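Side-chain contacts in dTDP-4-dehydrorhamnose reductase (Sulfolobus tokodaii, PDB 2GGS), which binds NADPH in a Rossmann-fold domain and probably reduces dTDP-4-dehydrorhamnose, the last step on the route to dTDP-L-rhamnose: residues T44-L49 / N84-R89; P124-I127 / G131-K134; K158-Y163 / I212-L217. All coordinates share one frame; numbering follows the deposited sequence.

Contact 1 (T44-L49 / N84-R89); sequences TDFPRL and NAEAVR
The outer end of the Phe46 ring lies against the backbone and the acidic side chain of helix 77-97, reaching Ala87 with one corner and Glu86 with the other. Phe46 CE1 comes within 3.7 Å of Ala87 CA, and Phe46 CE2 lies 3.6 Å from Glu86 CD, while CZ rests between them against Glu86 CB and CG. Phe46 reaches this place with CG anti to its own carbonyl carbon, chi1 -50°, from the first turn of helix 46-56. Glu86 has CG anti to its backbone N and runs extended from there, and the two side chains cross at about a right angle. Its CB and CG methylenes offer CZ a greasy surface, and its carboxylate lies beside CE2, tilted 53° from the ring plane, so the two flat groups do not stack. The small methyl of Ala87 suits its place, letting the ring corner come close to the helix backbone, with Phe46 CE1 4.1 Å from Ala87 CB. Both helices belong to the Rossmann-type fold that carries the NADPH, and they meet near its adenine end: Thr44, just before the shorter helix, touches the cofactor and bonds through its hydroxyl to Asp42. The same threonine turns its carbonyl O over the centre of the Phe46 ring, 3.7 Å above the plane. About one turn beyond Phe46, Leu49 brings CD2 to 3.8 Å from Ala87 O, a branched apolar side chain well matched to its buried position against Leu41, Leu43 and Ile91. Asp45 occupies the N-cap position of helix 46-56, and its OD2 lies 3.3 Å from Arg48 NE, well out of the guanidinium plane, so this salt bridge lacks a directed N-H. His90, on helix 77-97, stacks with the phenyl of Phe46.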
loop_
_atom_site.group_PDB
_atom_site.type_symbol
_atom_site.label_atom_id
_atom_site.label_comp_id
_atom_site.label_asym_id
_atom_site.label_seq_id
_atom_site.Cartn_x
_atom_site.Cartn_y
_atom_site.Cartn_z
ATOM N N THR A 44 16.191 -2.539 6.963
ATOM C CA THR A 44 17.388 -1.829 6.451
ATOM C C THR A 44 18.701 -2.404 7.030
ATOM O O THR A 44 19.789 -1.971 6.648
ATOM C CB THR A 44 17.332 -0.301 6.660
ATOM O OG1 THR A 44 17.397 0.013 8.056
ATOM C CG2 THR A 44 16.038 0.314 6.016
ATOM N N ASP A 45 18.591 -3.357 7.931
ATOM C CA ASP A 45 19.759 -4.133 8.396
ATOM C C ASP A 45 19.847 -5.366 7.483
ATOM O O ASP A 45 19.367 -6.459 7.824
ATOM C CB ASP A 45 19.617 -4.480 9.893
ATOM C CG ASP A 45 20.835 -5.251 10.449
ATOM O OD1 ASP A 45 21.683 -5.738 9.673
ATOM O OD2 ASP A 45 20.907 -5.393 11.679
ATOM N N PHE A 46 20.451 -5.181 6.309
ATOM C CA PHE A 46 20.356 -6.192 5.255
ATOM C C PHE A 46 20.852 -7.602 5.627
ATOM O O PHE A 46 20.170 -8.572 5.329
ATOM C CB PHE A 46 20.899 -5.713 3.888
ATOM C CG PHE A 46 20.341 -4.365 3.430
ATOM C CD1 PHE A 46 18.974 -4.054 3.567
ATOM C CD2 PHE A 46 21.177 -3.422 2.826
ATOM C CE1 PHE A 46 18.476 -2.801 3.147
ATOM C CE2 PHE A 46 20.692 -2.180 2.379
ATOM C CZ PHE A 46 19.324 -1.872 2.552
ATOM N N PRO A 47 22.007 -7.733 6.323
ATOM C CA PRO A 47 22.394 -9.106 6.650
ATOM C C PRO A 47 21.419 -9.790 7.596
ATOM O O PRO A 47 21.154 -10.998 7.413
ATOM C CB PRO A 47 23.792 -8.936 7.305
ATOM C CG PRO A 47 24.260 -7.588 6.818
ATOM C CD PRO A 47 23.006 -6.757 6.809
ATOM N N ARG A 48 20.864 -9.031 8.542
ATOM C CA ARG A 48 19.887 -9.562 9.516
ATOM C C ARG A 48 18.587 -9.958 8.799
ATOM O O ARG A 48 18.008 -11.013 9.089
ATOM C CB ARG A 48 19.619 -8.582 10.645
ATOM C CG ARG A 48 20.679 -8.629 11.743
ATOM C CD ARG A 48 20.175 -8.088 13.078
ATOM N NE ARG A 48 21.280 -7.699 13.954
ATOM C CZ ARG A 48 21.136 -7.009 15.084
ATOM N NH1 ARG A 48 19.926 -6.658 15.505
ATOM N NH2 ARG A 48 22.204 -6.686 15.808
ATOM N N LEU A 49 18.170 -9.122 7.851
ATOM C CA LEU A 49 17.011 -9.444 6.984
ATOM C C LEU A 49 17.194 -10.752 6.220
ATOM O O LEU A 49 16.338 -11.655 6.295
ATOM C CB LEU A 49 16.726 -8.282 6.026
ATOM C CG LEU A 49 15.736 -8.555 4.884
ATOM C CD1 LEU A 49 14.340 -8.786 5.497
ATOM C CD2 LEU A 49 15.741 -7.372 3.934
ATOM N N ASN A 84 12.313 1.599 0.913
ATOM C CA ASN A 84 11.337 1.439 -0.183
ATOM C C ASN A 84 11.913 0.769 -1.402
ATOM O O ASN A 84 11.163 0.161 -2.206
ATOM C CB ASN A 84 10.788 2.800 -0.580
ATOM C CG ASN A 84 9.830 3.358 0.431
ATOM O OD1 ASN A 84 9.413 2.685 1.386
ATOM N ND2 ASN A 84 9.427 4.602 0.189
ATOM N N ALA A 85 13.237 0.849 -1.548
ATOM C CA ALA A 85 13.890 0.263 -2.709
ATOM C C ALA A 85 14.926 -0.798 -2.312
ATOM O O ALA A 85 14.776 -1.987 -2.610
ATOM C CB ALA A 85 14.510 1.350 -3.602
ATOM N N GLU A 86 15.975 -0.395 -1.587
ATOM C CA GLU A 86 17.109 -1.314 -1.450
ATOM C C GLU A 86 16.757 -2.592 -0.662
ATOM O O GLU A 86 17.255 -3.640 -0.995
ATOM C CB GLU A 86 18.307 -0.593 -0.791
ATOM C CG GLU A 86 19.632 -1.311 -1.077
ATOM C CD GLU A 86 20.839 -0.455 -0.738
ATOM O OE1 GLU A 86 20.658 0.607 -0.100
ATOM O OE2 GLU A 86 21.951 -0.874 -1.117
ATOM N N ALA A 87 15.892 -2.499 0.347
ATOM C CA ALA A 87 15.493 -3.671 1.142
ATOM C C ALA A 87 14.904 -4.732 0.243
ATOM O O ALA A 87 15.081 -5.933 0.488
ATOM C CB ALA A 87 14.511 -3.294 2.265
ATOM N N VAL A 88 14.192 -4.268 -0.810
ATOM C CA VAL A 88 13.548 -5.196 -1.743
ATOM C C VAL A 88 14.595 -6.061 -2.438
ATOM O O VAL A 88 14.359 -7.252 -2.681
ATOM C CB VAL A 88 12.648 -4.468 -2.776
ATOM C CG1 VAL A 88 11.950 -5.513 -3.688
ATOM C CG2 VAL A 88 11.612 -3.625 -2.071
ATOM N N ARG A 89 15.751 -5.472 -2.776
ATOM C CA ARG A 89 16.813 -6.242 -3.411
ATOM C C ARG A 89 17.202 -7.436 -2.516
ATOM O O ARG A 89 17.428 -8.582 -2.976
ATOM C CB ARG A 89 18.033 -5.370 -3.693
ATOM C CG ARG A 89 19.080 -6.186 -4.469
ATOM C CD ARG A 89 20.199 -5.323 -5.043
ATOM N NE ARG A 89 21.298 -5.149 -4.105
ATOM C CZ ARG A 89 22.330 -5.976 -3.982
ATOM N NH1 ARG A 89 22.409 -7.087 -4.716
ATOM N NH2 ARG A 89 23.269 -5.699 -3.090
#

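Contact 2 (P124-I127 / G131-K134); sequences PNPI and GLSK. With NDP (NADPH dihydro-nicotinamide-adenine-dinucleotide phosphate), chain C.
Pro126 sets its ring against the backbone of helix 129-141 where Gly131 passes into Leu132. The tight part is here: Pro126 CB is 3.5 Å from both Gly131 C and Leu132 N, and the two CA atoms of Pro126 and Gly131 are 5.2 Å apart. Glycine suits this place because a beta carbon on Gly131 would point toward the proline and clash with Pro126 CB. The rigid ring of Pro126, for its part, presents a compact apolar face and has no backbone N-H to bury. Packing is looser toward Leu132, whose CB lies 4.3 Å from Pro126 CG at the partly exposed margin, and the neighbouring Asn125 is exposed.

Lys134 leads the other way, to the cofactor. With its chain bent at chi2 and chi3 (-72° and -62°), it brings NZ to 2.9 Å from O3D of the NADPH, with a second, weak bond to O2D at 3.2 Å. NZ thus holds O3D firmly and O2D weakly, and bonds Ile105 O as well. Tyr130 also bonds the cofactor through its hydroxyl, and its spacing from Lys134 matches the Tyr-x-x-x-Lys motif of short-chain dehydrogenases, consistent with a place in the active site. The loop of residues 124-127 follows strand 101-107 and leads into helix 129-141, whose Lys134 lies against His104 and Thr107 of that strand, while Ser133 faces helix 77-97 at Ala80.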
loop_
_atom_site.group_PDB
_atom_site.type_symbol
_atom_site.label_atom_id
_atom_site.label_comp_id
_atom_site.label_asym_id
_atom_site.label_seq_id
_atom_site.Cartn_x
_atom_site.Cartn_y
_atom_site.Cartn_z
ATOM N N PRO A 124 5.535 3.898 -15.688
ATOM C CA PRO A 124 5.739 4.746 -14.500
ATOM C C PRO A 124 6.618 5.940 -14.793
ATOM O O PRO A 124 7.576 5.856 -15.599
ATOM C CB PRO A 124 6.460 3.800 -13.517
ATOM C CG PRO A 124 6.018 2.407 -13.949
ATOM C CD PRO A 124 6.016 2.519 -15.450
ATOM N N ASN A 125 6.278 7.056 -14.151
ATOM C CA ASN A 125 7.017 8.304 -14.291
ATOM C C ASN A 125 6.706 9.154 -13.060
ATOM O O ASN A 125 6.002 10.170 -13.150
ATOM C CB ASN A 125 6.635 9.047 -15.588
ATOM C CG ASN A 125 7.574 10.223 -15.894
ATOM O OD1 ASN A 125 8.741 10.230 -15.508
ATOM N ND2 ASN A 125 7.063 11.206 -16.612
ATOM N N PRO A 126 7.220 8.743 -11.882
ATOM C CA PRO A 126 6.788 9.389 -10.621
ATOM C C PRO A 126 7.210 10.851 -10.522
ATOM O O PRO A 126 8.292 11.239 -11.063
ATOM C CB PRO A 126 7.492 8.571 -9.512
ATOM C CG PRO A 126 8.254 7.464 -10.195
ATOM C CD PRO A 126 8.217 7.671 -11.695
ATOM N N ILE A 127 6.388 11.651 -9.839
ATOM C CA ILE A 127 6.687 13.067 -9.602
ATOM C C ILE A 127 6.994 13.424 -8.140
ATOM O O ILE A 127 7.101 14.607 -7.776
ATOM C CB ILE A 127 5.601 13.993 -10.213
ATOM C CG1 ILE A 127 4.280 13.895 -9.428
ATOM C CG2 ILE A 127 5.437 13.662 -11.698
ATOM C CD1 ILE A 127 3.161 14.926 -9.895
ATOM N N GLY A 131 7.077 8.033 -4.622
ATOM C CA GLY A 131 6.822 7.298 -5.878
ATOM C C GLY A 131 8.073 6.718 -6.547
ATOM O O GLY A 131 8.098 5.557 -6.981
ATOM N N LEU A 132 9.132 7.518 -6.610
ATOM C CA LEU A 132 10.393 7.060 -7.219
ATOM C C LEU A 132 11.035 5.949 -6.396
ATOM O O LEU A 132 11.439 4.923 -6.950
ATOM C CB LEU A 132 11.373 8.239 -7.406
ATOM C CG LEU A 132 12.673 7.763 -8.101
ATOM C CD1 LEU A 132 12.435 6.978 -9.408
ATOM C CD2 LEU A 132 13.601 8.958 -8.353
ATOM N N SER A 133 11.173 6.154 -5.080
ATOM C CA SER A 133 11.724 5.075 -4.240
ATOM C C SER A 133 10.923 3.779 -4.396
ATOM O O SER A 133 11.510 2.701 -4.515
ATOM C CB SER A 133 11.864 5.479 -2.753
ATOM O OG SER A 133 10.613 5.801 -2.184
ATOM N N LYS A 134 9.583 3.886 -4.423
ATOM C CA LYS A 134 8.754 2.727 -4.646
ATOM C C LYS A 134 8.973 2.131 -6.028
ATOM O O LYS A 134 9.085 0.901 -6.157
ATOM C CB LYS A 134 7.279 3.063 -4.377
ATOM C CG LYS A 134 6.985 3.313 -2.858
ATOM C CD LYS A 134 7.017 2.060 -1.981
ATOM C CE LYS A 134 5.950 1.008 -2.364
ATOM N NZ LYS A 134 6.018 -0.215 -1.520
HETATM P PA NDP C . 1.834 1.693 6.879
HETATM O O1A NDP C . 2.479 3.015 6.928
HETATM O O2A NDP C . 0.609 1.588 7.707
HETATM O O5B NDP C . 2.821 0.538 7.312
HETATM C C5B NDP C . 4.200 0.609 6.995
HETATM C C4B NDP C . 4.798 -0.670 7.521
HETATM O O4B NDP C . 6.161 -0.710 7.094
HETATM C C3B NDP C . 4.733 -0.790 9.035
HETATM O O3B NDP C . 4.404 -2.113 9.363
HETATM C C2B NDP C . 6.186 -0.490 9.426
HETATM O O2B NDP C . 6.476 -1.171 10.610
HETATM C C1B NDP C . 6.910 -1.101 8.235
HETATM N N9A NDP C . 8.276 -0.581 8.119
HETATM C C8A NDP C . 8.650 0.680 7.764
HETATM N N7A NDP C . 10.012 0.750 7.807
HETATM C C5A NDP C . 10.472 -0.454 8.189
HETATM C C6A NDP C . 11.763 -0.946 8.413
HETATM N N6A NDP C . 12.838 -0.111 8.345
HETATM N N1A NDP C . 11.867 -2.245 8.831
HETATM C C2A NDP C . 10.778 -3.086 9.020
HETATM N N3A NDP C . 9.514 -2.588 8.813
HETATM C C4A NDP C . 9.384 -1.302 8.414
HETATM O O3 NDP C . 1.626 1.442 5.290
HETATM P PN NDP C . 0.349 0.746 4.572
HETATM O O1N NDP C . -0.114 -0.456 5.227
HETATM O O2N NDP C . -0.554 1.897 4.345
HETATM O O5D NDP C . 1.011 0.414 3.153
HETATM C C5D NDP C . 1.291 -0.933 2.788
HETATM C C4D NDP C . 1.984 -1.012 1.434
HETATM O O4D NDP C . 1.131 -0.443 0.468
HETATM C C3D NDP C . 3.301 -0.246 1.348
HETATM O O3D NDP C . 4.077 -0.993 0.450
HETATM C C2D NDP C . 2.916 1.073 0.726
HETATM O O2D NDP C . 4.031 1.662 0.077
HETATM C C1D NDP C . 1.821 0.581 -0.252
HETATM N N1N NDP C . 0.907 1.674 -0.603
HETATM C C2N NDP C . 0.385 2.422 0.418
HETATM C C3N NDP C . -0.628 3.345 0.199
HETATM C C7N NDP C . -1.157 4.127 1.357
HETATM O O7N NDP C . -2.009 5.221 1.103
HETATM N N7N NDP C . -0.809 3.794 2.598
HETATM C C4N NDP C . -1.183 3.565 -1.196
HETATM C C5N NDP C . -0.524 2.723 -2.263
HETATM C C6N NDP C . 0.478 1.811 -1.907
HETATM P P2B NDP C . 6.545 -0.397 12.076
HETATM O O1X NDP C . 6.422 -1.527 13.017
HETATM O O2X NDP C . 5.431 0.591 12.157
HETATM O O3X NDP C . 7.892 0.361 12.210
#

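Contact 3 (K158-Y163 / I212-L217); sequences KGFPIY and ISRFEL. With NDP (NADPH dihydro-nicotinamide-adenine-dinucleotide phosphate), chain C.
Phe160 and Arg214 meet through a CH-pi contact: Arg214 CG lies over one face of the phenyl, 4.1 Å from its centroid and 19° off the normal, displaced toward the rim. Phe160 CE2 also approaches Arg214 O at 3.3 Å. Leu217 takes a different side, its CD2 sitting at the edge of the ring 4.0 Å from Phe160 CD2, and the same methyl reaches Pro161 CG at 4.1 Å. A flat phenyl suits this junction because it offers a face to one side chain and an edge to another. An alanine in place of Phe160 would probably leave the Arg214 methylenes and the Leu217 methyl without their shared partner, opening a gap between the two helix starts.

Several features position this shell. Phe160 holds CG anti to its backbone N (chi1 -176°), which carries the ring across to the other segment. Arg214 bends at chi2, turning its guanidinium away to a cation-pi contact with Tyr181. Ser213 caps helix 214-224, its OG accepting from Glu216 N at 3.0 Å, nearly straight at 164°. The backbone angles of Gly159 call for glycine. Just before it, Lys158 extends away to the cofactor, its NZ bonding pyrophosphate O1A at 2.8 Å. The contact joins the beginnings of helices 160-169 and 214-224 outside the seven-stranded parallel sheet, beside the small sheets 174-177/231-234 and 180-181/212-213.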
loop_
_atom_site.group_PDB
_atom_site.type_symbol
_atom_site.label_atom_id
_atom_site.label_comp_id
_atom_site.label_asym_id
_atom_site.label_seq_id
_atom_site.Cartn_x
_atom_site.Cartn_y
_atom_site.Cartn_z
ATOM N N LYS A 158 -5.312 5.133 9.295
ATOM C CA LYS A 158 -4.864 6.407 8.753
ATOM C C LYS A 158 -5.286 6.523 7.272
ATOM O O LYS A 158 -6.223 5.847 6.869
ATOM C CB LYS A 158 -3.365 6.634 8.988
ATOM C CG LYS A 158 -2.495 5.635 8.337
ATOM C CD LYS A 158 -1.023 5.916 8.625
ATOM C CE LYS A 158 -0.114 4.874 7.952
ATOM N NZ LYS A 158 1.360 5.182 8.256
ATOM N N GLY A 159 -4.642 7.395 6.504
ATOM C CA GLY A 159 -5.068 7.609 5.111
ATOM C C GLY A 159 -6.109 8.709 5.133
ATOM O O GLY A 159 -6.550 9.132 6.195
ATOM N N PHE A 160 -6.487 9.175 3.957
ATOM C CA PHE A 160 -7.337 10.364 3.828
ATOM C C PHE A 160 -8.715 10.258 4.526
ATOM O O PHE A 160 -9.122 11.231 5.208
ATOM C CB PHE A 160 -7.467 10.716 2.339
ATOM C CG PHE A 160 -8.243 11.971 2.078
ATOM C CD1 PHE A 160 -7.772 13.196 2.523
ATOM C CD2 PHE A 160 -9.433 11.925 1.382
ATOM C CE1 PHE A 160 -8.499 14.380 2.276
ATOM C CE2 PHE A 160 -10.142 13.102 1.120
ATOM C CZ PHE A 160 -9.678 14.309 1.570
ATOM N N PRO A 161 -9.463 9.134 4.364
ATOM C CA PRO A 161 -10.793 9.125 4.999
ATOM C C PRO A 161 -10.766 9.357 6.498
ATOM O O PRO A 161 -11.670 9.996 7.031
ATOM C CB PRO A 161 -11.316 7.726 4.702
ATOM C CG PRO A 161 -10.662 7.379 3.375
ATOM C CD PRO A 161 -9.263 7.889 3.579
ATOM N N ILE A 162 -9.717 8.864 7.150
ATOM C CA ILE A 162 -9.554 9.077 8.581
ATOM C C ILE A 162 -9.241 10.528 8.927
ATOM O O ILE A 162 -9.848 11.085 9.864
ATOM C CB ILE A 162 -8.542 8.062 9.187
ATOM C CG1 ILE A 162 -9.316 6.820 9.605
ATOM C CG2 ILE A 162 -7.850 8.655 10.423
ATOM C CD1 ILE A 162 -10.181 7.058 10.862
ATOM N N TYR A 163 -8.322 11.144 8.187
ATOM C CA TYR A 163 -8.026 12.564 8.338
ATOM C C TYR A 163 -9.323 13.378 8.180
ATOM O O TYR A 163 -9.599 14.261 8.990
ATOM C CB TYR A 163 -6.981 13.025 7.330
ATOM C CG TYR A 163 -7.015 14.500 7.044
ATOM C CD1 TYR A 163 -6.469 15.440 7.948
ATOM C CD2 TYR A 163 -7.591 14.968 5.876
ATOM C CE1 TYR A 163 -6.516 16.815 7.668
ATOM C CE2 TYR A 163 -7.641 16.318 5.586
ATOM C CZ TYR A 163 -7.105 17.243 6.484
ATOM O OH TYR A 163 -7.189 18.584 6.135
ATOM N N ILE A 212 -12.133 8.200 -7.678
ATOM C CA ILE A 212 -12.904 9.220 -6.981
ATOM C C ILE A 212 -12.015 10.408 -6.669
ATOM O O ILE A 212 -10.800 10.259 -6.529
ATOM C CB ILE A 212 -13.538 8.636 -5.662
ATOM C CG1 ILE A 212 -14.684 9.507 -5.114
ATOM C CG2 ILE A 212 -12.440 8.428 -4.586
ATOM C CD1 ILE A 212 -15.413 8.894 -3.891
ATOM N N SER A 213 -12.615 11.601 -6.599
ATOM C CA SER A 213 -11.862 12.786 -6.217
ATOM C C SER A 213 -11.774 12.862 -4.694
ATOM O O SER A 213 -12.646 12.341 -3.975
ATOM C CB SER A 213 -12.516 14.062 -6.822
ATOM O OG SER A 213 -13.724 14.398 -6.143
ATOM N N ARG A 214 -10.737 13.531 -4.173
ATOM C CA ARG A 214 -10.676 13.687 -2.722
ATOM C C ARG A 214 -11.872 14.467 -2.195
ATOM O O ARG A 214 -12.378 14.190 -1.108
ATOM C CB ARG A 214 -9.390 14.426 -2.331
ATOM C CG ARG A 214 -8.171 13.504 -2.193
ATOM C CD ARG A 214 -7.506 13.229 -3.474
ATOM N NE ARG A 214 -6.199 12.565 -3.294
ATOM C CZ ARG A 214 -5.477 12.060 -4.285
ATOM N NH1 ARG A 214 -5.917 12.102 -5.539
ATOM N NH2 ARG A 214 -4.305 11.496 -4.016
ATOM N N PHE A 215 -12.301 15.457 -2.979
ATOM C CA PHE A 215 -13.410 16.338 -2.595
ATOM C C PHE A 215 -14.685 15.522 -2.432
ATOM O O PHE A 215 -15.361 15.596 -1.396
ATOM C CB PHE A 215 -13.593 17.427 -3.653
ATOM C CG PHE A 215 -14.583 18.524 -3.257
ATOM C CD1 PHE A 215 -14.391 19.270 -2.096
ATOM C CD2 PHE A 215 -15.661 18.823 -4.080
ATOM C CE1 PHE A 215 -15.293 20.294 -1.710
ATOM C CE2 PHE A 215 -16.573 19.843 -3.721
ATOM C CZ PHE A 215 -16.362 20.588 -2.531
ATOM N N GLU A 216 -15.005 14.714 -3.437
ATOM C CA GLU A 216 -16.246 13.962 -3.328
ATOM C C GLU A 216 -16.124 13.002 -2.147
ATOM O O GLU A 216 -17.065 12.835 -1.372
ATOM C CB GLU A 216 -16.611 13.212 -4.611
ATOM C CG GLU A 216 -17.899 12.397 -4.406
ATOM C CD GLU A 216 -18.305 11.481 -5.549
ATOM O OE1 GLU A 216 -17.452 11.121 -6.384
ATOM O OE2 GLU A 216 -19.514 11.086 -5.569
ATOM N N LEU A 217 -14.949 12.372 -2.006
ATOM C CA LEU A 217 -14.774 11.397 -0.930
ATOM C C LEU A 217 -14.989 12.032 0.439
ATOM O O LEU A 217 -15.686 11.473 1.282
ATOM C CB LEU A 217 -13.390 10.730 -1.011
ATOM C CG LEU A 217 -13.045 9.693 0.064
ATOM C CD1 LEU A 217 -14.119 8.616 0.146
ATOM C CD2 LEU A 217 -11.712 9.066 -0.254
HETATM P PA NDP C . 1.834 1.693 6.879
HETATM O O1A NDP C . 2.479 3.015 6.928
HETATM O O2A NDP C . 0.609 1.588 7.707
HETATM O O5B NDP C . 2.821 0.538 7.312
HETATM C C5B NDP C . 4.200 0.609 6.995
HETATM C C4B NDP C . 4.798 -0.670 7.521
HETATM O O4B NDP C . 6.161 -0.710 7.094
HETATM C C3B NDP C . 4.733 -0.790 9.035
HETATM O O3B NDP C . 4.404 -2.113 9.363
HETATM C C2B NDP C . 6.186 -0.490 9.426
HETATM O O2B NDP C . 6.476 -1.171 10.610
HETATM C C1B NDP C . 6.910 -1.101 8.235
HETATM N N9A NDP C . 8.276 -0.581 8.119
HETATM C C8A NDP C . 8.650 0.680 7.764
HETATM N N7A NDP C . 10.012 0.750 7.807
HETATM C C5A NDP C . 10.472 -0.454 8.189
HETATM C C6A NDP C . 11.763 -0.946 8.413
HETATM N N6A NDP C . 12.838 -0.111 8.345
HETATM N N1A NDP C . 11.867 -2.245 8.831
HETATM C C2A NDP C . 10.778 -3.086 9.020
HETATM N N3A NDP C . 9.514 -2.588 8.813
HETATM C C4A NDP C . 9.384 -1.302 8.414
HETATM O O3 NDP C . 1.626 1.442 5.290
HETATM P PN NDP C . 0.349 0.746 4.572
HETATM O O1N NDP C . -0.114 -0.456 5.227
HETATM O O2N NDP C . -0.554 1.897 4.345
HETATM O O5D NDP C . 1.011 0.414 3.153
HETATM C C5D NDP C . 1.291 -0.933 2.788
HETATM C C4D NDP C . 1.984 -1.012 1.434
HETATM O O4D NDP C . 1.131 -0.443 0.468
HETATM C C3D NDP C . 3.301 -0.246 1.348
HETATM O O3D NDP C . 4.077 -0.993 0.450
HETATM C C2D NDP C . 2.916 1.073 0.726
HETATM O O2D NDP C . 4.031 1.662 0.077
HETATM C C1D NDP C . 1.821 0.581 -0.252
HETATM N N1N NDP C . 0.907 1.674 -0.603
HETATM C C2N NDP C . 0.385 2.422 0.418
HETATM C C3N NDP C . -0.628 3.345 0.199
HETATM C C7N NDP C . -1.157 4.127 1.357
HETATM O O7N NDP C . -2.009 5.221 1.103
HETATM N N7N NDP C . -0.809 3.794 2.598
HETATM C C4N NDP C . -1.183 3.565 -1.196
HETATM C C5N NDP C . -0.524 2.723 -2.263
HETATM C C6N NDP C . 0.478 1.811 -1.907
HETATM P P2B NDP C . 6.545 -0.397 12.076
HETATM O O1X NDP C . 6.422 -1.527 13.017
HETATM O O2X NDP C . 5.431 0.591 12.157
HETATM O O3X NDP C . 7.892 0.361 12.210
#

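Contacts 1 and 2 adjoin through helices 77-97 and 129-141: Asn84 ND2 lies 2.9 Å from Ser133 OG, a probable hydrogen bond, and Asn84 CG packs 3.9 Å from Lys134 CD, although the centres of these contacts are 19 Å apart. Contact 3 stands apart, its nearest atoms about 10 Å from contact 2 and about 11 Å from contact 1, with which it lies across the chain's centre. The NADPH is touched by all three. One residue from each reaches a different part of it: contact 1 the adenine end, contact 3 the pyrophosphate and contact 2 the nicotinamide ribose, bringing three separate parts of the chain to one ligand.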